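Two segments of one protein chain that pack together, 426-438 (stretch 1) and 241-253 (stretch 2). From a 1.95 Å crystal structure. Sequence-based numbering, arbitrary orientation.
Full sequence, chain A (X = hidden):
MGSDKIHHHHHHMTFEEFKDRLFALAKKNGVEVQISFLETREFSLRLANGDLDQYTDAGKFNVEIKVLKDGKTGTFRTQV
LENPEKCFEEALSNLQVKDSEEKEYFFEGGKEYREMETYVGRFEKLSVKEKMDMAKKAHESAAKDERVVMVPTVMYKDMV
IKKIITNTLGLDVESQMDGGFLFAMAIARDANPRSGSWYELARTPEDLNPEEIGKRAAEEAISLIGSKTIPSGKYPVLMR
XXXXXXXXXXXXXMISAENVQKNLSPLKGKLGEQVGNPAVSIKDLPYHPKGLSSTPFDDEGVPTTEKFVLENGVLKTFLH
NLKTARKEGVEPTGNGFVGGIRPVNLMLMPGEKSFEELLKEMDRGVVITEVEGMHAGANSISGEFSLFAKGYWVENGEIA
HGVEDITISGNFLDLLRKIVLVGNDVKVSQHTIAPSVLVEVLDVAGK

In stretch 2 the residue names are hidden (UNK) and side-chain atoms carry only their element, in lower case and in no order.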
ATOM      1  N   VAL A 426      26.250 -12.470  -9.350  1.00 14.89           N
ATOM      2  CA  VAL A 426      24.963 -12.715  -8.712  1.00 15.09           C
ATOM      3  C   VAL A 426      24.726 -11.745  -7.552  1.00 16.74           C
ATOM      4  O   VAL A 426      25.626 -11.485  -6.754  1.00 16.59           O
ATOM      5  CB  VAL A 426      24.913 -14.154  -8.186  1.00 16.31           C
ATOM      6  CG1 VAL A 426      23.620 -14.379  -7.359  1.00 21.81           C
ATOM      7  CG2 VAL A 426      25.013 -15.124  -9.351  1.00 21.07           C
ATOM      8  N   LYS A 427      23.539 -11.144  -7.529  1.00 12.45           N
ATOM      9  CA  LYS A 427      23.121 -10.257  -6.475  1.00 11.79           C
ATOM     10  C   LYS A 427      21.755 -10.747  -5.971  1.00 13.82           C
ATOM     11  O   LYS A 427      20.931 -11.263  -6.726  1.00 12.86           O
ATOM     12  CB  LYS A 427      23.025  -8.802  -6.959  1.00 13.78           C
ATOM     13  CG  LYS A 427      22.653  -7.799  -5.871  1.00 16.06           C
ATOM     14  CD  LYS A 427      22.950  -6.385  -6.232  1.00 16.25           C
ATOM     15  CE  LYS A 427      22.322  -5.375  -5.257  1.00 23.04           C
ATOM     16  NZ  LYS A 427      22.877  -5.382  -3.882  1.00 17.37           N
ATOM     17  N   VAL A 428      21.518 -10.549  -4.683  1.00 15.08           N
ATOM     18  CA  VAL A 428      20.280 -11.001  -4.044  1.00 14.08           C
ATOM     19  C   VAL A 428      19.348  -9.808  -3.753  1.00 17.46           C
ATOM     20  O   VAL A 428      19.793  -8.726  -3.309  1.00 21.38           O
ATOM     21  CB  VAL A 428      20.643 -11.756  -2.728  1.00 12.20           C
ATOM     22  CG1 VAL A 428      19.364 -12.107  -1.926  1.00 18.11           C
ATOM     23  CG2 VAL A 428      21.357 -12.944  -3.006  1.00 15.78           C
ATOM     24  N   SER A 429      18.047  -9.977  -4.003  1.00 16.52           N
ATOM     25  CA  SER A 429      17.075  -9.000  -3.615  1.00 17.44           C
ATOM     26  C   SER A 429      16.107  -9.709  -2.650  1.00 18.62           C
ATOM     27  O   SER A 429      16.458 -10.726  -2.049  1.00 15.89           O
ATOM     28  CB  SER A 429      16.323  -8.451  -4.848  1.00 19.36           C
ATOM     29  OG  SER A 429      15.596  -7.303  -4.519  1.00 20.58           O
ATOM     30  N   GLN A 430      14.883  -9.215  -2.561  1.00 19.20           N
ATOM     31  CA  GLN A 430      13.918  -9.702  -1.590  1.00 20.49           C
ATOM     32  C   GLN A 430      13.406 -11.075  -1.894  1.00 19.53           C
ATOM     33  O   GLN A 430      13.342 -11.928  -0.999  1.00 18.00           O
ATOM     34  CB  GLN A 430      12.732  -8.733  -1.477  1.00 24.71           C
ATOM     35  CG  GLN A 430      13.157  -7.408  -0.859  1.00 34.91           C
ATOM     36  CD  GLN A 430      11.984  -6.644  -0.263  1.00 42.59           C
ATOM     37  OE1 GLN A 430      10.820  -7.057  -0.379  1.00 53.45           O
ATOM     38  NE2 GLN A 430      12.289  -5.544   0.405  1.00 48.98           N
ATOM     39  N   HIS A 431      13.006 -11.278  -3.146  1.00 17.67           N
ATOM     40  CA  HIS A 431      12.451 -12.542  -3.584  1.00 19.98           C
ATOM     41  C   HIS A 431      13.109 -13.063  -4.872  1.00 17.64           C
ATOM     42  O   HIS A 431      12.729 -14.095  -5.390  1.00 17.50           O
ATOM     43  CB  HIS A 431      10.940 -12.371  -3.792  1.00 25.56           C
ATOM     44  CG  HIS A 431      10.267 -11.596  -2.692  1.00 34.77           C
ATOM     45  ND1 HIS A 431       9.955 -12.156  -1.465  1.00 33.05           N
ATOM     46  CD2 HIS A 431       9.896 -10.291  -2.617  1.00 40.50           C
ATOM     47  CE1 HIS A 431       9.397 -11.235  -0.695  1.00 44.26           C
ATOM     48  NE2 HIS A 431       9.355 -10.092  -1.364  1.00 43.53           N
ATOM     49  N   THR A 432      14.058 -12.308  -5.402  1.00 15.59           N
ATOM     50  CA  THR A 432      14.754 -12.640  -6.634  1.00 13.22           C
ATOM     51  C   THR A 432      16.258 -12.553  -6.391  1.00 14.75           C
ATOM     52  O   THR A 432      16.748 -11.855  -5.489  1.00 14.76           O
ATOM     53  CB  THR A 432      14.337 -11.723  -7.801  1.00 16.11           C
ATOM     54  OG1 THR A 432      14.533 -10.359  -7.453  1.00 16.11           O
ATOM     55  CG2 THR A 432      12.880 -11.906  -8.179  1.00 19.17           C
ATOM     56  N   ILE A 433      16.995 -13.336  -7.175  1.00 14.10           N
ATOM     57  CA  ILE A 433      18.442 -13.400  -7.159  1.00 13.25           C
ATOM     58  C   ILE A 433      18.918 -13.571  -8.573  1.00 13.22           C
ATOM     59  O   ILE A 433      18.372 -14.405  -9.300  1.00 12.18           O
ATOM     60  CB  ILE A 433      18.879 -14.632  -6.408  1.00 13.65           C
ATOM     61  CG1 ILE A 433      18.320 -14.587  -4.959  1.00 13.59           C
ATOM     62  CG2 ILE A 433      20.398 -14.817  -6.503  1.00 12.85           C
ATOM     63  CD1 ILE A 433      18.765 -15.792  -4.156  1.00 15.38           C
ATOM     64  N   ALA A 434      19.921 -12.804  -8.976  1.00 13.79           N
ATOM     65  CA  ALA A 434      20.316 -12.811 -10.379  1.00 12.39           C
ATOM     66  C   ALA A 434      21.646 -12.181 -10.619  1.00 14.20           C
ATOM     67  O   ALA A 434      22.017 -11.270  -9.908  1.00 11.52           O
ATOM     68  CB  ALA A 434      19.261 -12.094 -11.258  1.00 14.17           C
ATOM     69  N   PRO A 435      22.320 -12.631 -11.698  1.00 11.06           N
ATOM     70  CA  PRO A 435      23.474 -11.934 -12.265  1.00 11.55           C
ATOM     71  C   PRO A 435      23.045 -10.982 -13.363  1.00  9.49           C
ATOM     72  O   PRO A 435      21.866 -10.821 -13.619  1.00  9.24           O
ATOM     73  CB  PRO A 435      24.291 -13.081 -12.832  1.00  8.83           C
ATOM     74  CG  PRO A 435      23.237 -13.996 -13.376  1.00 10.35           C
ATOM     75  CD  PRO A 435      22.039 -13.863 -12.453  1.00 14.83           C
ATOM     76  N   SER A 436      23.987 -10.297 -13.970  1.00 12.13           N
ATOM     77  CA  SER A 436      23.741  -9.521 -15.161  1.00 12.34           C
ATOM     78  C   SER A 436      23.556 -10.521 -16.326  1.00 13.32           C
ATOM     79  O   SER A 436      23.997 -11.654 -16.241  1.00 11.10           O
ATOM     80  CB  SER A 436      24.915  -8.579 -15.423  1.00 11.84           C
ATOM     81  OG  SER A 436      25.175  -7.750 -14.301  1.00 12.49           O
ATOM     82  N   VAL A 437      22.849 -10.085 -17.366  1.00 10.19           N
ATOM     83  CA  VAL A 437      22.673 -10.835 -18.614  1.00 10.93           C
ATOM     84  C   VAL A 437      22.851  -9.943 -19.824  1.00 10.98           C
ATOM     85  O   VAL A 437      22.659  -8.690 -19.764  1.00 11.88           O
ATOM     86  CB  VAL A 437      21.258 -11.487 -18.718  1.00 12.27           C
ATOM     87  CG1 VAL A 437      21.046 -12.470 -17.586  1.00 10.62           C
ATOM     88  CG2 VAL A 437      20.128 -10.402 -18.758  1.00 10.42           C
ATOM     89  N   LEU A 438      23.251 -10.589 -20.922  1.00 10.00           N
ATOM     90  CA  LEU A 438      23.252 -10.010 -22.245  1.00 10.18           C
ATOM     91  C   LEU A 438      22.028 -10.474 -23.059  1.00  9.80           C
ATOM     92  O   LEU A 438      21.825 -11.677 -23.297  1.00  9.47           O
ATOM     93  CB  LEU A 438      24.541 -10.357 -22.991  1.00  8.94           C
ATOM     94  CG  LEU A 438      24.570  -9.834 -24.418  1.00 17.04           C
ATOM     95  CD1 LEU A 438      24.388  -8.297 -24.472  1.00 15.20           C
ATOM     96  CD2 LEU A 438      25.869 -10.286 -25.069  1.00 21.54           C
ATOM     97  N   UNK A 241      22.542  -6.880 -13.137  1.00  9.85           N
ATOM     98  CA  UNK A 241      21.841  -7.586 -12.067  1.00 11.17           C
ATOM     99  C   UNK A 241      20.747  -6.761 -11.361  1.00 12.95           C
ATOM    100  O   UNK A 241      19.612  -7.222 -11.204  1.00 13.88           O
ATOM    101  c   UNK A 241      23.918  -7.351 -10.488  1.00 11.57           C
ATOM    102  c   UNK A 241      22.834  -8.270 -11.056  1.00 11.53           C
ATOM    103  n   UNK A 241      24.966  -7.982  -9.914  1.00 15.82           N
ATOM    104  o   UNK A 241      23.809  -6.121 -10.500  1.00 14.69           O
ATOM    105  N   UNK A 242      21.089  -5.554 -10.944  1.00 11.44           N
ATOM    106  CA  UNK A 242      20.146  -4.687 -10.225  1.00 14.65           C
ATOM    107  C   UNK A 242      18.857  -4.397 -11.023  1.00 17.67           C
ATOM    108  O   UNK A 242      17.787  -4.335 -10.435  1.00 18.86           O
ATOM    109  c   UNK A 242      20.791  -3.345  -9.877  1.00 17.17           C
ATOM    110  c   UNK A 242      21.849  -3.522  -8.836  1.00 20.81           C
ATOM    111  o   UNK A 242      21.431  -2.822 -11.045  1.00 15.80           O
ATOM    112  N   UNK A 243      18.955  -4.217 -12.348  1.00 15.76           N
ATOM    113  CA  UNK A 243      17.741  -4.015 -13.178  1.00 14.42           C
ATOM    114  C   UNK A 243      16.965  -5.346 -13.300  1.00 14.72           C
ATOM    115  O   UNK A 243      15.731  -5.403 -13.154  1.00 16.21           O
ATOM    116  c   UNK A 243      18.112  -3.463 -14.541  1.00 14.55           C
ATOM    117  N   UNK A 244      17.690  -6.435 -13.511  1.00 14.78           N
ATOM    118  CA  UNK A 244      17.051  -7.711 -13.778  1.00 12.42           C
ATOM    119  C   UNK A 244      16.370  -8.227 -12.530  1.00 13.96           C
ATOM    120  O   UNK A 244      15.314  -8.843 -12.628  1.00 14.80           O
ATOM    121  c   UNK A 244      18.708 -10.977 -15.064  1.00 10.23           C
ATOM    122  c   UNK A 244      17.537 -10.098 -14.664  1.00 16.70           C
ATOM    123  c   UNK A 244      16.501 -10.027 -15.787  1.00 18.85           C
ATOM    124  c   UNK A 244      18.065  -8.712 -14.331  1.00 13.29           C
ATOM    125  N   UNK A 245      16.969  -7.980 -11.364  1.00 14.26           N
ATOM    126  CA  UNK A 245      16.365  -8.371 -10.084  1.00 16.39           C
ATOM    127  C   UNK A 245      14.943  -7.796  -9.972  1.00 16.03           C
ATOM    128  O   UNK A 245      14.063  -8.492  -9.504  1.00 14.18           O
ATOM    129  c   UNK A 245      18.086 -10.061  -8.071  1.00 18.06           C
ATOM    130  c   UNK A 245      18.458  -8.658  -8.590  1.00 15.14           C
ATOM    131  c   UNK A 245      19.319  -7.885  -7.617  1.00 14.33           C
ATOM    132  c   UNK A 245      17.189  -7.889  -8.872  1.00 11.35           C
ATOM    133  N   UNK A 246      14.738  -6.541 -10.358  1.00 17.74           N
ATOM    134  CA  UNK A 246      13.360  -5.968 -10.356  1.00 18.66           C
ATOM    135  C   UNK A 246      12.465  -6.513 -11.476  1.00 17.92           C
ATOM    136  O   UNK A 246      11.288  -6.869 -11.257  1.00 17.12           O
ATOM    137  o   UNK A 246      14.173  -4.388  -8.191  1.00 30.99           O
ATOM    138  o   UNK A 246      14.515  -2.628  -9.494  1.00 30.22           O
ATOM    139  c   UNK A 246      14.057  -3.780  -9.288  1.00 26.94           C
ATOM    140  c   UNK A 246      13.376  -4.453 -10.460  1.00 17.07           C
ATOM    141  N   UNK A 247      13.033  -6.593 -12.675  1.00 17.24           N
ATOM    142  CA  UNK A 247      12.270  -6.990 -13.826  1.00 13.34           C
ATOM    143  C   UNK A 247      11.738  -8.397 -13.680  1.00 13.47           C
ATOM    144  O   UNK A 247      10.570  -8.651 -14.022  1.00 14.33           O
ATOM    145  c   UNK A 247      13.117  -6.842 -15.111  1.00 16.34           C
ATOM    146  c   UNK A 247      12.313  -7.039 -16.411  1.00 16.47           C
ATOM    147  c   UNK A 247      11.211  -5.998 -16.550  1.00 18.73           C
ATOM    148  c   UNK A 247      13.216  -6.949 -17.589  1.00 21.46           C
ATOM    149  N   UNK A 248      12.565  -9.291 -13.112  1.00 14.33           N
ATOM    150  CA  UNK A 248      12.217 -10.695 -12.902  1.00 16.33           C
ATOM    151  C   UNK A 248      10.959 -10.870 -12.056  1.00 14.38           C
ATOM    152  O   UNK A 248      10.358 -11.936 -12.054  1.00 16.63           O
ATOM    153  s   UNK A 248      15.721 -12.436 -11.694  1.00 25.94           S
ATOM    154  c   UNK A 248      13.321 -11.430 -12.111  1.00 13.27           C
ATOM    155  c   UNK A 248      15.116 -13.974 -11.050  1.00 14.47           C
ATOM    156  c   UNK A 248      14.475 -11.881 -12.891  1.00 29.41           C
ATOM    157  N   UNK A 249      10.660  -9.903 -11.208  1.00 15.56           N
ATOM    158  CA  UNK A 249       9.464  -9.991 -10.395  1.00 17.86           C
ATOM    159  C   UNK A 249       8.210 -10.174 -11.212  1.00 18.16           C
ATOM    160  O   UNK A 249       7.245 -10.783 -10.725  1.00 18.27           O
ATOM    161  o   UNK A 249       9.995  -9.211  -6.362  1.00 49.00           O
ATOM    162  c   UNK A 249      10.148  -8.297  -7.219  1.00 39.87           C
ATOM    163  c   UNK A 249       9.325  -8.749  -9.512  1.00 19.08           C
ATOM    164  o   UNK A 249       9.963  -7.074  -7.043  1.00 46.41           O
ATOM    165  c   UNK A 249      10.533  -8.698  -8.574  1.00 27.40           C
ATOM    166  N   UNK A 250       8.210  -9.678 -12.451  1.00 17.16           N
ATOM    167  CA  UNK A 250       7.017  -9.846 -13.297  1.00 17.28           C
ATOM    168  C   UNK A 250       6.824 -11.299 -13.783  1.00 17.73           C
ATOM    169  O   UNK A 250       5.780 -11.664 -14.323  1.00 21.28           O
ATOM    170  c   UNK A 250       7.039  -8.836 -14.426  1.00 18.18           C
ATOM    171  c   UNK A 250       7.811  -9.246 -15.688  1.00 15.97           C
ATOM    172  s   UNK A 250       7.649  -7.936 -16.940  1.00 16.83           S
ATOM    173  c   UNK A 250       5.957  -8.137 -17.521  1.00  9.84           C
ATOM    174  N   UNK A 251       7.822 -12.143 -13.546  1.00 15.24           N
ATOM    175  CA  UNK A 251       7.713 -13.558 -13.871  1.00 15.68           C
ATOM    176  C   UNK A 251       6.907 -14.312 -12.804  1.00 12.90           C
ATOM    177  O   UNK A 251       6.356 -15.373 -13.049  1.00 13.83           O
ATOM    178  c   UNK A 251       9.836 -16.526 -14.000  1.00 14.98           C
ATOM    179  c   UNK A 251       9.121 -14.130 -13.965  1.00 14.31           C
ATOM    180  c   UNK A 251       8.746 -16.959 -16.489  1.00 17.83           C
ATOM    181  c   UNK A 251       9.947 -17.767 -14.594  1.00 19.72           C
ATOM    182  c   UNK A 251       8.661 -15.688 -15.881  1.00 15.34           C
ATOM    183  c   UNK A 251       9.203 -15.477 -14.631  1.00 18.15           C
ATOM    184  c   UNK A 251       9.412 -17.987 -15.843  1.00 16.09           C
ATOM    185  N   UNK A 252       6.834 -13.748 -11.618  1.00 12.66           N
ATOM    186  CA  UNK A 252       6.299 -14.485 -10.464  1.00 14.71           C
ATOM    187  C   UNK A 252       4.788 -14.832 -10.622  1.00 14.29           C
ATOM    188  O   UNK A 252       4.425 -16.006 -10.506  1.00 17.87           O
ATOM    189  c   UNK A 252       5.726 -14.255  -8.010  1.00 20.57           C
ATOM    190  c   UNK A 252       8.654 -13.126  -7.598  1.00 19.02           C
ATOM    191  c   UNK A 252       8.138 -13.960  -8.827  1.00 16.45           C
ATOM    192  c   UNK A 252       6.646 -13.765  -9.151  1.00 14.12           C
ATOM    193  N   UNK A 253       3.930 -13.844 -10.963  1.00 17.77           N
ATOM    194  CA  UNK A 253       2.528 -14.216 -11.254  1.00 16.04           C
ATOM    195  C   UNK A 253       2.342 -15.229 -12.402  1.00 16.42           C
ATOM    196  O   UNK A 253       1.419 -16.049 -12.366  1.00 13.25           O
ATOM    197  c   UNK A 253       2.773 -11.796 -11.047  1.00 18.75           C
ATOM    198  c   UNK A 253       4.155 -12.387 -11.064  1.00 13.89           C
ATOM    199  c   UNK A 253       1.860 -12.871 -11.580  1.00 18.31           C
TER
HETATM  200  O   HOH W   1      14.072  -6.704  -6.818  1.00 20.21           O
HETATM  201  O   HOH W   2      12.845  -9.410  -5.275  1.00 11.11           O

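Position 241 carries two carbons, the second bearing one oxygen and one nitrogen. The first lies 3.3 Å from Ala434 O, and the nitrogen is 3.6 Å from Lys427 CB. This is an amide of the shorter kind, Asn241. The backbone N donates to Ser436 OG at 3.0 Å, so the serine hydroxyl meets a free amide in the helix's first turn, while OD1 accepts a weak bond from the N of residue 242.

Position 242 has one carbon carrying an oxygen and a carbon, and its terminal carbon is 4.0 Å from Lys427 CD. The pattern is that of Thr242, which sets a methyl against the aliphatic part of the lysine, whose end leads away. A single carbon at position 243, out of reach of the strand, makes Ala243, small and apolar, buried away from this contact.

At 244, four carbons fork at the second. One terminal carbon packs against Val437 CG1 at 3.7 Å and Ala434 CB at 4.0 Å, and also lies 3.5 Å from Pro435 O, a carbonyl left without a polar partner. This is Leu244, and that carbon is CD2. The same fork appears at 245, where one terminal carbon lies 3.4 Å from both Lys427 O and Ala434 N; this is Leu245, and that carbon is CD2. These two strand atoms are paired in the hairpin by the bond Ala434 N to Lys427 O, so the methyl rests on a backbone with its polar groups already satisfied. Leu245 O accepts a hydrogen bond from Thr432 OG1 at 2.8 Å.

Position 246 ends its two carbons in two oxygens and makes no direct contact. It is Asp246, whose partly exposed carboxylate suits water: water 1 donates to its OD1 at 2.7 Å and also bonds Ser429 OG at 2.8 Å, bridging the stretches. Position 247, four carbons forked at the second, is Leu247, apolar and buried out of reach.

Position 248 has two carbons, a sulfur and a last carbon, unbranched. The sulfur is 3.6 Å from Ala434 CB, and the last carbon 3.7 Å from Ile433 O. This is Met248; a long, flexible chain can cover so small a side chain as alanine. At 249, three carbons end in two oxygens, one approaching the edge of the His431 ring, 3.9 Å from CD2. In Glu249 this is OE2, partly exposed and accepting a weak hydrogen bond from water 2 at 3.1 Å. That water also accepts from His431 N at 2.8 Å.

Position 250 repeats the unbranched sulfur chain, Met250, and position 251 has a carbon followed by a six-carbon ring, Phe251; both are apolar and buried away from stretch 1. Position 252 has four carbons forked at the first; the end of its two-carbon arm comes within 4.4 Å of Thr432 CG2, methyl to methyl, as suits Ile252. Position 253, three carbons closing onto the backbone N, is Pro253, out of reach, with no N-H to satisfy.

The helix 241-247 runs roughly antiparallel to strand 432-434, the axes 7.7 Å apart at closest approach. Leu245 has the most area covered by the other stretch, with Leu244 and Met248 joining it around Ala434. Hydrogen bonds from Asn241 N and Thr432 OG1 pin this apolar center at two points, and two waters link the polar groups beside it.

Stretch 2 241-253: NTALLDLMEMFIP
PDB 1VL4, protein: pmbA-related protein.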